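Side-chain contacts in putative monooxygenase (Fusobacterium nucleatum subsp. nucleatum, PDB 3MCS), which probably acts as a monooxygenase, carrying two antibiotic biosynthesis monooxygenase-type repeats in one chain: residues Val31-Gly36 / Asn74-Asp79; Asn112-Tyr117 / Asp172-His177; Glu125-Phe130 / Asn160-Phe165; Lys135-Thr140 / Ala180-Asp185. All coordinates share one frame; numbering follows the deposited sequence.

Interaction 1 (Val31-Gly36 / Asn74-Asp79)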
loop_
_atom_site.group_PDB
_atom_site.type_symbol
_atom_site.label_atom_id
_atom_site.label_comp_id
_atom_site.label_asym_id
_atom_site.label_seq_id
_atom_site.Cartn_x
_atom_site.Cartn_y
_atom_site.Cartn_z
ATOM N N VAL A 31 -8.170 -10.316 7.050
ATOM C CA VAL A 31 -8.613 -9.551 5.879
ATOM C C VAL A 31 -10.054 -9.906 5.533
ATOM O O VAL A 31 -10.863 -9.009 5.272
ATOM C CB VAL A 31 -7.657 -9.748 4.664
ATOM C CG1 VAL A 31 -8.224 -9.129 3.439
ATOM C CG2 VAL A 31 -6.288 -9.172 4.962
ATOM N N ASN A 32 -10.376 -11.200 5.574
ATOM C CA ASN A 32 -11.729 -11.675 5.241
ATOM C C ASN A 32 -12.809 -11.304 6.251
ATOM O O ASN A 32 -13.943 -11.051 5.871
ATOM C CB ASN A 32 -11.755 -13.201 5.040
ATOM C CG ASN A 32 -11.094 -13.650 3.732
ATOM O OD1 ASN A 32 -10.936 -12.871 2.784
ATOM N ND2 ASN A 32 -10.731 -14.921 3.675
ATOM N N LYS A 33 -12.462 -11.276 7.533
ATOM C CA LYS A 33 -13.450 -10.973 8.562
ATOM C C LYS A 33 -13.652 -9.474 8.651
ATOM O O LYS A 33 -14.754 -9.023 8.916
ATOM C CB LYS A 33 -13.087 -11.583 9.934
ATOM C CG LYS A 33 -14.185 -11.342 11.013
ATOM C CD LYS A 33 -13.829 -11.930 12.402
ATOM C CE LYS A 33 -14.957 -11.724 13.438
ATOM N NZ LYS A 33 -16.238 -12.414 13.081
ATOM N N THR A 34 -12.599 -8.706 8.391
ATOM C CA THR A 34 -12.706 -7.244 8.429
ATOM C C THR A 34 -13.603 -6.679 7.339
ATOM O O THR A 34 -14.580 -5.976 7.640
ATOM C CB THR A 34 -11.326 -6.568 8.325
ATOM O OG1 THR A 34 -10.581 -6.870 9.501
ATOM C CG2 THR A 34 -11.453 -5.066 8.223
HETATM N N MSE A 35 -13.260 -6.972 6.084
HETATM C CA MSE A 35 -14.005 -6.468 4.928
HETATM C C MSE A 35 -15.408 -7.065 4.816
HETATM O O MSE A 35 -16.342 -6.394 4.381
HETATM C CB MSE A 35 -13.228 -6.724 3.652
HETATM C CG MSE A 35 -12.099 -5.754 3.422
HETATM SE SE MSE A 35 -12.781 -4.022 2.992
HETATM C CE MSE A 35 -13.794 -4.334 1.399
ATOM N N GLY A 36 -15.586 -8.310 5.228
ATOM C CA GLY A 36 -16.907 -8.914 5.141
ATOM C C GLY A 36 -17.952 -8.316 6.080
ATOM O O GLY A 36 -19.141 -8.293 5.764
ATOM N N ASN A 74 -12.893 -3.715 17.097
ATOM C CA ASN A 74 -13.786 -4.803 16.653
ATOM C C ASN A 74 -13.079 -6.158 16.713
ATOM O O ASN A 74 -11.868 -6.217 16.913
ATOM C CB ASN A 74 -14.333 -4.503 15.248
ATOM C CG ASN A 74 -15.756 -5.023 15.016
ATOM O OD1 ASN A 74 -16.250 -5.933 15.675
ATOM N ND2 ASN A 74 -16.420 -4.410 14.066
ATOM N N GLN A 75 -13.830 -7.238 16.499
ATOM C CA GLN A 75 -13.319 -8.606 16.682
ATOM C C GLN A 75 -12.184 -9.011 15.755
ATOM O O GLN A 75 -11.226 -9.621 16.212
ATOM C CB GLN A 75 -14.457 -9.643 16.576
ATOM C CG GLN A 75 -14.123 -11.009 17.214
ATOM C CD GLN A 75 -13.962 -10.905 18.718
ATOM O OE1 GLN A 75 -14.913 -10.573 19.432
ATOM N NE2 GLN A 75 -12.755 -11.187 19.214
ATOM N N ALA A 76 -12.257 -8.670 14.473
ATOM C CA ALA A 76 -11.197 -9.075 13.546
ATOM C C ALA A 76 -9.825 -8.700 14.061
ATOM O O ALA A 76 -8.945 -9.560 14.189
ATOM C CB ALA A 76 -11.409 -8.473 12.167
ATOM N N SER A 77 -9.670 -7.413 14.374
ATOM C CA SER A 77 -8.403 -6.848 14.844
ATOM C C SER A 77 -7.990 -7.400 16.198
ATOM O O SER A 77 -6.822 -7.729 16.402
ATOM C CB SER A 77 -8.513 -5.326 14.909
ATOM O OG SER A 77 -7.289 -4.704 15.227
ATOM N N LYS A 78 -8.939 -7.531 17.118
ATOM C CA LYS A 78 -8.612 -8.088 18.448
ATOM C C LYS A 78 -8.039 -9.517 18.313
ATOM O O LYS A 78 -7.130 -9.911 19.059
ATOM C CB LYS A 78 -9.818 -8.074 19.406
ATOM N N ASP A 79 -8.553 -10.286 17.357
ATOM C CA ASP A 79 -8.062 -11.636 17.163
ATOM C C ASP A 79 -6.674 -11.644 16.544
ATOM O O ASP A 79 -5.784 -12.368 17.004
ATOM C CB ASP A 79 -9.040 -12.453 16.319
ATOM C CG ASP A 79 -10.262 -12.850 17.098
ATOM O OD1 ASP A 79 -10.292 -12.501 18.290
ATOM O OD2 ASP A 79 -11.171 -13.512 16.533
#
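Van der Waals packing between Lys33, Thr34, Gln75 and Ala76 makes up this contact. The side chain of Lys33 leaves its helix with CG anti to the backbone N (chi1 -176°) and runs out extended; its methylenes reach the second helix and pass over Ala76 and Gln75. Lys33 CD is 4.0 Å from Ala76 CA, and Lys33 CE, just before the bend at the last torsion, is 3.8 Å from Gln75 CB. Beside it, Ala76 CB sits against Thr34 OG1 at 3.2 Å, a plain van der Waals touch, since a methyl offers nothing to bond; the hydroxyl is instead hydrogen-bonded to the carbonyl of Tyr30 one turn back.

No polar bond joins the two segments. Gln75 bonds within its own helix: it bends at chi2, and its NE2 meets Asp79 OD1 at 2.9 Å from above the carboxylate plane. Lys33 NZ and Asp79 OD2 are 6.2 Å apart, too far for a salt bridge, though the opposite charges may attract weakly.

The two helix segments run antiparallel at 160°, their axes 9.0 Å apart. Thr34 and Ala76 have the nearest CA atoms, 5.6 Å apart. Helix 20-37 covers the antiparallel sheet through strands 41-49 and 194-209, and helix 75-87 packs against that helix, an arrangement consistent with the ferredoxin-like alpha/beta domain of this family.

Interaction 2 (Asn112-Tyr117 / Asp172-His177)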
loop_
_atom_site.group_PDB
_atom_site.type_symbol
_atom_site.label_atom_id
_atom_site.label_comp_id
_atom_site.label_asym_id
_atom_site.label_seq_id
_atom_site.Cartn_x
_atom_site.Cartn_y
_atom_site.Cartn_z
ATOM N N ASN A 112 -2.213 -14.083 -11.178
ATOM C CA ASN A 112 -1.471 -13.016 -11.849
ATOM C C ASN A 112 -1.430 -11.636 -11.177
ATOM O O ASN A 112 -0.694 -10.764 -11.644
ATOM C CB ASN A 112 -2.015 -12.835 -13.277
ATOM C CG ASN A 112 -1.495 -13.893 -14.249
ATOM O OD1 ASN A 112 -1.031 -14.958 -13.845
ATOM N ND2 ASN A 112 -1.566 -13.592 -15.541
ATOM N N THR A 113 -2.207 -11.422 -10.111
ATOM C CA THR A 113 -2.230 -10.121 -9.434
ATOM C C THR A 113 -0.799 -9.768 -8.961
ATOM O O THR A 113 -0.125 -10.581 -8.347
ATOM C CB THR A 113 -3.223 -10.100 -8.249
ATOM O OG1 THR A 113 -4.469 -10.676 -8.636
ATOM C CG2 THR A 113 -3.483 -8.692 -7.775
ATOM N N PHE A 114 -0.346 -8.553 -9.264
ATOM C CA PHE A 114 1.013 -8.118 -8.975
ATOM C C PHE A 114 1.024 -6.789 -8.215
ATOM O O PHE A 114 0.551 -5.781 -8.728
ATOM C CB PHE A 114 1.743 -7.977 -10.295
ATOM C CG PHE A 114 3.218 -7.739 -10.173
ATOM C CD1 PHE A 114 4.097 -8.809 -10.062
ATOM C CD2 PHE A 114 3.733 -6.448 -10.221
ATOM C CE1 PHE A 114 5.466 -8.589 -9.980
ATOM C CE2 PHE A 114 5.084 -6.221 -10.130
ATOM C CZ PHE A 114 5.955 -7.290 -10.015
ATOM N N ALA A 115 1.594 -6.806 -7.010
ATOM C CA ALA A 115 1.646 -5.657 -6.139
ATOM C C ALA A 115 3.083 -5.165 -5.921
ATOM O O ALA A 115 4.008 -5.966 -5.833
ATOM C CB ALA A 115 1.014 -6.023 -4.818
ATOM N N VAL A 116 3.251 -3.841 -5.832
ATOM C CA VAL A 116 4.551 -3.205 -5.614
ATOM C C VAL A 116 4.408 -2.103 -4.593
ATOM O O VAL A 116 3.369 -1.442 -4.561
ATOM C CB VAL A 116 5.077 -2.558 -6.876
ATOM C CG1 VAL A 116 6.484 -2.090 -6.657
ATOM C CG2 VAL A 116 5.041 -3.547 -8.023
ATOM N N TYR A 117 5.419 -1.934 -3.738
ATOM C CA TYR A 117 5.419 -0.862 -2.739
ATOM C C TYR A 117 6.745 -0.131 -2.769
ATOM O O TYR A 117 7.805 -0.714 -2.537
ATOM C CB TYR A 117 5.135 -1.397 -1.340
ATOM C CG TYR A 117 5.074 -0.337 -0.268
ATOM C CD1 TYR A 117 4.100 0.632 -0.272
ATOM C CD2 TYR A 117 5.970 -0.356 0.801
ATOM C CE1 TYR A 117 4.044 1.615 0.759
ATOM C CE2 TYR A 117 5.931 0.600 1.827
ATOM C CZ TYR A 117 4.969 1.584 1.810
ATOM O OH TYR A 117 4.965 2.511 2.851
ATOM N N ASP A 172 3.091 -8.307 -16.646
ATOM C CA ASP A 172 3.394 -7.605 -17.887
ATOM C C ASP A 172 2.913 -6.152 -17.807
ATOM O O ASP A 172 3.615 -5.241 -18.236
ATOM C CB ASP A 172 2.783 -8.303 -19.116
ATOM C CG ASP A 172 3.172 -9.771 -19.203
ATOM O OD1 ASP A 172 2.575 -10.606 -18.458
ATOM O OD2 ASP A 172 4.074 -10.079 -20.019
ATOM N N SER A 173 1.728 -5.943 -17.244
ATOM C CA SER A 173 1.168 -4.598 -17.131
ATOM C C SER A 173 2.121 -3.669 -16.387
ATOM O O SER A 173 2.335 -2.528 -16.783
ATOM C CB SER A 173 -0.190 -4.640 -16.422
ATOM O OG SER A 173 -1.151 -5.379 -17.161
ATOM N N TYR A 174 2.696 -4.177 -15.306
ATOM C CA TYR A 174 3.652 -3.428 -14.504
ATOM C C TYR A 174 4.942 -3.135 -15.268
ATOM O O TYR A 174 5.459 -2.024 -15.216
ATOM C CB TYR A 174 3.970 -4.190 -13.220
ATOM C CG TYR A 174 5.162 -3.651 -12.484
ATOM C CD1 TYR A 174 5.096 -2.454 -11.805
ATOM C CD2 TYR A 174 6.359 -4.337 -12.478
ATOM C CE1 TYR A 174 6.192 -1.949 -11.136
ATOM C CE2 TYR A 174 7.463 -3.839 -11.816
ATOM C CZ TYR A 174 7.371 -2.649 -11.152
ATOM O OH TYR A 174 8.469 -2.164 -10.500
ATOM N N LEU A 175 5.473 -4.125 -15.975
ATOM C CA LEU A 175 6.692 -3.897 -16.742
ATOM C C LEU A 175 6.495 -2.923 -17.907
ATOM O O LEU A 175 7.394 -2.137 -18.224
ATOM C CB LEU A 175 7.245 -5.215 -17.259
ATOM C CG LEU A 175 7.734 -6.196 -16.194
ATOM C CD1 LEU A 175 8.210 -7.495 -16.875
ATOM C CD2 LEU A 175 8.829 -5.602 -15.357
ATOM N N ASN A 176 5.330 -2.988 -18.545
ATOM C CA ASN A 176 5.011 -2.091 -19.653
ATOM C C ASN A 176 4.876 -0.691 -19.111
ATOM O O ASN A 176 5.210 0.278 -19.769
ATOM C CB ASN A 176 3.749 -2.544 -20.398
ATOM C CG ASN A 176 3.981 -3.829 -21.204
ATOM O OD1 ASN A 176 5.127 -4.179 -21.523
ATOM N ND2 ASN A 176 2.895 -4.529 -21.543
ATOM N N HIS A 177 4.413 -0.602 -17.874
ATOM C CA HIS A 177 4.298 0.673 -17.201
ATOM C C HIS A 177 5.669 1.317 -17.005
ATOM O O HIS A 177 5.862 2.475 -17.375
ATOM C CB HIS A 177 3.520 0.502 -15.892
ATOM C CG HIS A 177 3.947 1.416 -14.787
ATOM N ND1 HIS A 177 3.770 2.784 -14.829
ATOM C CD2 HIS A 177 4.490 1.141 -13.575
ATOM C CE1 HIS A 177 4.227 3.313 -13.706
ATOM N NE2 HIS A 177 4.672 2.342 -12.930
#
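Tyr174 lays one face of its ring over Phe114 and Val116, joining helix 171-178 to strand 114-122 of the antiparallel sheet in the second ferredoxin-like domain. Phe114 and Val116, two apart on the strand, both direct their side chains toward the helix, while Ala115 between them points away.

The two aromatic rings meet obliquely, with centroids 5.0 Å apart and planes inclined at 35°. The approach is made by one side of the phenyl group: Phe114 CE2 lies 3.3 Å from Tyr174 CD2, and Phe114 CD2 reaches back to the CB of the tyrosine. Tyr174 gets there because its CG is anti to the backbone N (chi1 167°), which carries the ring from the helix down to the sheet.

Farther along the tyrosine, Val116 stands roughly at right angles to it and offers a methyl group to the ring in a CH-pi contact. The phenol oxygen is hydrogen-bonded to Arg199 on the adjoining strand 194-209, which ties down the far end of the ring, and Tyr168 meets Tyr174 edge-to-face. Tyr174 is buried, and its hydroxyl is satisfied by Arg199.

Val116 CG2 stands 4.0 Å from the centroid of the Tyr174 ring, 23° off its normal and shifted toward the rim, with Tyr174 CE1 its nearest atom at 3.7 Å.

Interaction 3 (Glu125-Phe130 / Asn160-Phe165)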
loop_
_atom_site.group_PDB
_atom_site.type_symbol
_atom_site.label_atom_id
_atom_site.label_comp_id
_atom_site.label_asym_id
_atom_site.label_seq_id
_atom_site.Cartn_x
_atom_site.Cartn_y
_atom_site.Cartn_z
ATOM N N GLU A 125 14.719 20.301 -0.527
ATOM C CA GLU A 125 14.915 21.388 -1.481
ATOM C C GLU A 125 14.091 21.195 -2.768
ATOM O O GLU A 125 13.596 22.151 -3.341
ATOM C CB GLU A 125 16.417 21.544 -1.787
ATOM C CG GLU A 125 17.148 20.253 -2.230
ATOM C CD GLU A 125 18.671 20.345 -2.103
ATOM O OE1 GLU A 125 19.220 21.477 -2.155
ATOM O OE2 GLU A 125 19.313 19.278 -1.948
ATOM N N ASN A 126 13.921 19.946 -3.200
ATOM C CA ASN A 126 13.171 19.610 -4.423
ATOM C C ASN A 126 11.744 19.058 -4.229
ATOM O O ASN A 126 11.108 18.647 -5.196
ATOM C CB ASN A 126 13.976 18.572 -5.209
ATOM C CG ASN A 126 15.359 19.081 -5.596
ATOM O OD1 ASN A 126 16.387 18.438 -5.327
ATOM N ND2 ASN A 126 15.395 20.265 -6.202
ATOM N N ASP A 127 11.236 19.066 -2.999
ATOM C CA ASP A 127 9.908 18.492 -2.667
ATOM C C ASP A 127 8.696 19.145 -3.345
ATOM O O ASP A 127 7.816 18.456 -3.814
ATOM C CB ASP A 127 9.702 18.529 -1.153
ATOM C CG ASP A 127 8.410 17.861 -0.720
ATOM O OD1 ASP A 127 8.294 16.599 -0.759
ATOM O OD2 ASP A 127 7.520 18.632 -0.293
ATOM N N LYS A 128 8.622 20.467 -3.339
ATOM C CA LYS A 128 7.521 21.171 -4.005
ATOM C C LYS A 128 7.413 20.697 -5.458
ATOM O O LYS A 128 6.393 20.119 -5.864
ATOM C CB LYS A 128 7.702 22.709 -3.966
ATOM C CG LYS A 128 7.631 23.340 -2.571
ATOM N N GLU A 129 8.486 20.908 -6.219
ATOM C CA GLU A 129 8.505 20.549 -7.642
ATOM C C GLU A 129 8.200 19.067 -7.895
ATOM O O GLU A 129 7.488 18.741 -8.845
ATOM C CB GLU A 129 9.848 20.918 -8.286
ATOM C CG GLU A 129 9.921 20.611 -9.792
ATOM C CD GLU A 129 11.232 21.073 -10.455
ATOM O OE1 GLU A 129 12.204 21.418 -9.741
ATOM O OE2 GLU A 129 11.277 21.086 -11.709
ATOM N N PHE A 130 8.751 18.190 -7.056
ATOM C CA PHE A 130 8.581 16.741 -7.195
ATOM C C PHE A 130 7.149 16.309 -6.960
ATOM O O PHE A 130 6.636 15.434 -7.653
ATOM C CB PHE A 130 9.490 16.020 -6.201
ATOM C CG PHE A 130 9.347 14.522 -6.209
ATOM C CD1 PHE A 130 8.366 13.909 -5.463
ATOM C CD2 PHE A 130 10.222 13.728 -6.937
ATOM C CE1 PHE A 130 8.235 12.506 -5.466
ATOM C CE2 PHE A 130 10.107 12.337 -6.932
ATOM C CZ PHE A 130 9.105 11.726 -6.192
ATOM N N ASN A 160 8.590 14.608 3.252
ATOM C CA ASN A 160 9.493 14.391 2.133
ATOM C C ASN A 160 9.565 12.897 1.762
ATOM O O ASN A 160 10.179 12.535 0.756
ATOM C CB ASN A 160 10.886 14.928 2.443
ATOM C CG ASN A 160 10.892 16.418 2.753
ATOM O OD1 ASN A 160 11.586 16.862 3.675
ATOM N ND2 ASN A 160 10.104 17.189 2.017
ATOM N N LYS A 161 8.929 12.045 2.571
ATOM C CA LYS A 161 8.923 10.603 2.364
ATOM C C LYS A 161 7.644 10.208 1.658
ATOM O O LYS A 161 6.606 10.106 2.286
ATOM C CB LYS A 161 9.017 9.917 3.715
ATOM C CG LYS A 161 9.344 8.418 3.741
ATOM C CD LYS A 161 9.649 7.994 5.201
ATOM C CE LYS A 161 10.711 6.899 5.334
ATOM N NZ LYS A 161 12.104 7.387 5.057
ATOM N N TRP A 162 7.698 10.025 0.345
ATOM C CA TRP A 162 6.523 9.607 -0.416
ATOM C C TRP A 162 6.379 8.081 -0.436
ATOM O O TRP A 162 7.376 7.376 -0.574
ATOM C CB TRP A 162 6.622 10.137 -1.835
ATOM C CG TRP A 162 6.529 11.586 -1.885
ATOM C CD1 TRP A 162 7.511 12.479 -1.576
ATOM C CD2 TRP A 162 5.387 12.352 -2.269
ATOM N NE1 TRP A 162 7.049 13.760 -1.736
ATOM C CE2 TRP A 162 5.749 13.717 -2.167
ATOM C CE3 TRP A 162 4.097 12.022 -2.699
ATOM C CZ2 TRP A 162 4.861 14.754 -2.459
ATOM C CZ3 TRP A 162 3.219 13.056 -3.005
ATOM C CH2 TRP A 162 3.608 14.407 -2.872
ATOM N N CYS A 163 5.143 7.591 -0.315
ATOM C CA CYS A 163 4.841 6.159 -0.300
ATOM C C CYS A 163 3.858 5.826 -1.375
ATOM O O CYS A 163 2.759 6.393 -1.392
ATOM C CB CYS A 163 4.208 5.756 1.028
ATOM S SG CYS A 163 5.279 6.022 2.469
ATOM N N LEU A 164 4.227 4.876 -2.243
ATOM C CA LEU A 164 3.380 4.475 -3.372
ATOM C C LEU A 164 3.068 2.983 -3.377
ATOM O O LEU A 164 3.962 2.154 -3.519
ATOM C CB LEU A 164 4.055 4.842 -4.689
ATOM C CG LEU A 164 3.212 4.539 -5.921
ATOM C CD1 LEU A 164 1.937 5.376 -5.853
ATOM C CD2 LEU A 164 3.971 4.794 -7.246
ATOM N N PHE A 165 1.793 2.653 -3.214
ATOM C CA PHE A 165 1.320 1.277 -3.293
ATOM C C PHE A 165 0.536 1.155 -4.565
ATOM O O PHE A 165 -0.322 1.981 -4.831
ATOM C CB PHE A 165 0.420 0.922 -2.130
ATOM C CG PHE A 165 -0.057 -0.513 -2.147
ATOM C CD1 PHE A 165 0.855 -1.561 -2.022
ATOM C CD2 PHE A 165 -1.411 -0.817 -2.245
ATOM C CE1 PHE A 165 0.434 -2.881 -2.014
ATOM C CE2 PHE A 165 -1.849 -2.147 -2.229
ATOM C CZ PHE A 165 -0.922 -3.182 -2.126
#
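Trp162 is gripped by two residues of the helix that faces it, Asp127 at its edge and Phe130 over its face. The indole N-H is given to the carboxylate: Trp162 NE1 to Asp127 OD1 is a long but straight hydrogen bond of 3.3 Å, with an N-H...O angle of 164°. The acceptor lies close to the indole plane, and the donor comes nearly end-on to the oxygen. Phe130 turns its edge to the five-membered ring of Trp162, an edge-to-face pair with centroids 5.1 Å apart and planes at 56°; Phe130 CE1 is 4.0 Å from Trp162 CD1. Together, the bond at the edge and the ring over the face should restrict the indole's rotation.

Asn160 brings its amide to the same carboxylate, its ND2 3.4 Å from Asp127 OD1, with the two planar groups turned steeply against each other.

Asp127 and Phe130 can serve one indole because they are three apart on the helix and both have CG anti to the backbone N. Asp127 lies in the first turn, where the helix dipole would favour its negative charge.

Farther out, Ala131 and Ile134 continue the helix's cover over Trp162, Leu152 and Thr154 flank it from the neighbouring strand 147-155, and its backbone pairs with Ile120. This is the helix-on-sheet packing of a ferredoxin-like fold.

Interaction 4 (Lys135-Thr140 / Ala180-Asp185)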
loop_
_atom_site.group_PDB
_atom_site.type_symbol
_atom_site.label_atom_id
_atom_site.label_comp_id
_atom_site.label_asym_id
_atom_site.label_seq_id
_atom_site.Cartn_x
_atom_site.Cartn_y
_atom_site.Cartn_z
ATOM N N LYS A 135 2.582 13.288 -8.727
ATOM C CA LYS A 135 1.116 13.261 -8.765
ATOM C C LYS A 135 0.630 12.958 -10.177
ATOM O O LYS A 135 -0.222 12.103 -10.349
ATOM C CB LYS A 135 0.495 14.573 -8.262
ATOM C CG LYS A 135 0.463 14.775 -6.724
ATOM C CD LYS A 135 0.056 16.227 -6.420
ATOM C CE LYS A 135 0.048 16.563 -4.943
ATOM N NZ LYS A 135 -0.228 18.008 -4.769
ATOM N N ASN A 136 1.203 13.660 -11.163
ATOM C CA ASN A 136 0.844 13.506 -12.578
ATOM C C ASN A 136 1.140 12.105 -13.083
ATOM O O ASN A 136 0.292 11.475 -13.716
ATOM C CB ASN A 136 1.602 14.511 -13.455
ATOM C CG ASN A 136 1.197 15.956 -13.198
ATOM O OD1 ASN A 136 0.013 16.284 -13.110
ATOM N ND2 ASN A 136 2.191 16.832 -13.122
ATOM N N ILE A 137 2.350 11.626 -12.803
ATOM C CA ILE A 137 2.754 10.297 -13.221
ATOM C C ILE A 137 1.858 9.216 -12.656
ATOM O O ILE A 137 1.495 8.287 -13.369
ATOM C CB ILE A 137 4.208 9.985 -12.816
ATOM C CG1 ILE A 137 5.185 10.780 -13.696
ATOM C CG2 ILE A 137 4.497 8.493 -12.952
ATOM C CD1 ILE A 137 5.109 10.465 -15.214
ATOM N N VAL A 138 1.507 9.320 -11.385
ATOM C CA VAL A 138 0.667 8.310 -10.772
ATOM C C VAL A 138 -0.722 8.318 -11.413
ATOM O O VAL A 138 -1.295 7.249 -11.592
ATOM C CB VAL A 138 0.569 8.488 -9.260
ATOM C CG1 VAL A 138 -0.350 7.441 -8.663
ATOM C CG2 VAL A 138 1.935 8.384 -8.647
ATOM N N GLU A 139 -1.254 9.496 -11.769
ATOM C CA GLU A 139 -2.568 9.570 -12.482
ATOM C C GLU A 139 -2.515 8.991 -13.898
ATOM O O GLU A 139 -3.454 8.319 -14.323
ATOM C CB GLU A 139 -3.127 10.994 -12.549
ATOM C CG GLU A 139 -3.707 11.439 -11.236
ATOM C CD GLU A 139 -4.280 12.836 -11.259
ATOM O OE1 GLU A 139 -4.164 13.515 -12.308
ATOM O OE2 GLU A 139 -4.846 13.262 -10.215
ATOM N N THR A 140 -1.435 9.275 -14.621
ATOM C CA THR A 140 -1.226 8.708 -15.946
ATOM C C THR A 140 -1.226 7.183 -15.816
ATOM O O THR A 140 -1.878 6.485 -16.608
ATOM C CB THR A 140 0.103 9.174 -16.589
ATOM O OG1 THR A 140 0.224 10.601 -16.495
ATOM C CG2 THR A 140 0.173 8.745 -18.062
ATOM N N ALA A 180 7.681 2.402 -20.273
ATOM C CA ALA A 180 7.044 3.426 -21.103
ATOM C C ALA A 180 7.802 4.747 -21.056
ATOM O O ALA A 180 8.342 5.121 -20.017
ATOM C CB ALA A 180 5.594 3.657 -20.668
ATOM N N LYS A 181 7.789 5.471 -22.178
ATOM C CA LYS A 181 8.500 6.740 -22.283
ATOM C C LYS A 181 8.168 7.699 -21.120
ATOM O O LYS A 181 9.077 8.246 -20.513
ATOM C CB LYS A 181 8.250 7.394 -23.664
ATOM C CG LYS A 181 9.185 8.599 -24.016
ATOM C CD LYS A 181 9.017 9.125 -25.457
ATOM N N TYR A 182 6.891 7.868 -20.780
ATOM C CA TYR A 182 6.505 8.791 -19.699
ATOM C C TYR A 182 7.099 8.433 -18.330
ATOM O O TYR A 182 7.330 9.320 -17.499
ATOM C CB TYR A 182 4.981 8.894 -19.556
ATOM C CG TYR A 182 4.311 7.718 -18.848
ATOM C CD1 TYR A 182 3.863 6.612 -19.551
ATOM C CD2 TYR A 182 4.120 7.729 -17.475
ATOM C CE1 TYR A 182 3.252 5.549 -18.901
ATOM C CE2 TYR A 182 3.512 6.669 -16.814
ATOM C CZ TYR A 182 3.077 5.590 -17.529
ATOM O OH TYR A 182 2.466 4.565 -16.862
ATOM N N PHE A 183 7.323 7.149 -18.076
ATOM C CA PHE A 183 7.907 6.728 -16.806
ATOM C C PHE A 183 9.428 6.818 -16.848
ATOM O O PHE A 183 10.043 7.289 -15.888
ATOM C CB PHE A 183 7.466 5.312 -16.428
ATOM C CG PHE A 183 7.801 4.944 -15.013
ATOM C CD1 PHE A 183 6.965 5.310 -13.978
ATOM C CD2 PHE A 183 8.957 4.247 -14.717
ATOM C CE1 PHE A 183 7.289 4.985 -12.678
ATOM C CE2 PHE A 183 9.274 3.912 -13.438
ATOM C CZ PHE A 183 8.454 4.280 -12.413
ATOM N N LYS A 184 10.033 6.352 -17.945
ATOM C CA LYS A 184 11.485 6.462 -18.124
ATOM C C LYS A 184 11.907 7.937 -18.040
ATOM O O LYS A 184 12.877 8.269 -17.354
ATOM C CB LYS A 184 11.950 5.830 -19.446
ATOM C CG LYS A 184 11.983 4.313 -19.479
ATOM C CD LYS A 184 12.570 3.796 -20.809
ATOM N N ASP A 185 11.167 8.809 -18.725
ATOM C CA ASP A 185 11.443 10.248 -18.696
ATOM C C ASP A 185 11.388 10.782 -17.287
ATOM O O ASP A 185 12.170 11.676 -16.945
ATOM C CB ASP A 185 10.439 11.047 -19.544
ATOM C CG ASP A 185 10.635 10.869 -21.040
ATOM O OD1 ASP A 185 11.677 10.334 -21.458
ATOM O OD2 ASP A 185 9.726 11.268 -21.795
#
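Helix segments 135-140 and 181-185 run antiparallel at 156° with their axes 10.8 Å apart, Ile137 and Phe183 having the nearest CA atoms. Tyr182 and Ile137 do most of the filling between them. Thr140 places CG2 over the centre of one face of the Tyr182 ring, a CH-pi contact 4.1 Å from the ring centroid and only 10° off the normal. The other face is backed by CB of Phe183, the next residue, while Ile137 CD1 comes in at the edge, in the ring plane, 3.7 Å from Tyr182 CD2.

Tyr182 takes the less usual rotamer with CG between its own backbone N and carbonyl carbon (chi1 77°), which turns the ring toward Thr140 and Ile137 of the first helix. On Thr140, OG1 turns back to bond Asn136 O at 2.9 Å, leaving the methyl to face the ring. A second apolar touch joins Ile137 CG2 to Phe183 CD1 at 4.2 Å.

The phenol oxygen of Tyr182 is hydrogen-bonded to His177, whose imidazole also meets Phe183 edge-to-face, so the start of this helix is tied to the one before it. Helix 127-143 packs on the sheet as the main helix of a ferredoxin-like domain, and the short helix 181-190 packs against its flank.

Interactions 2, 3 and 4 belong to the second monooxygenase-type repeat, interaction 1 to the first, its centre about 28 to 36 Å from the centres of the others. Interactions 1 and 4 both pair antiparallel helices, but interaction 1 is partly buried and packs lysine methylenes and an alanine, whereas interaction 4 is a surface contact built round an aromatic ring. Interactions 2 and 3 set helices on neighbouring strands of one sheet: interaction 2 is buried and aromatic to aliphatic, while interaction 3, partly buried, adds an indole-to-carboxylate hydrogen bond. Helix 127-143 serves both interactions 3 and 4, where Val138 touches Leu164, and His177 joins the helix of interaction 2 to Tyr182 of interaction 4.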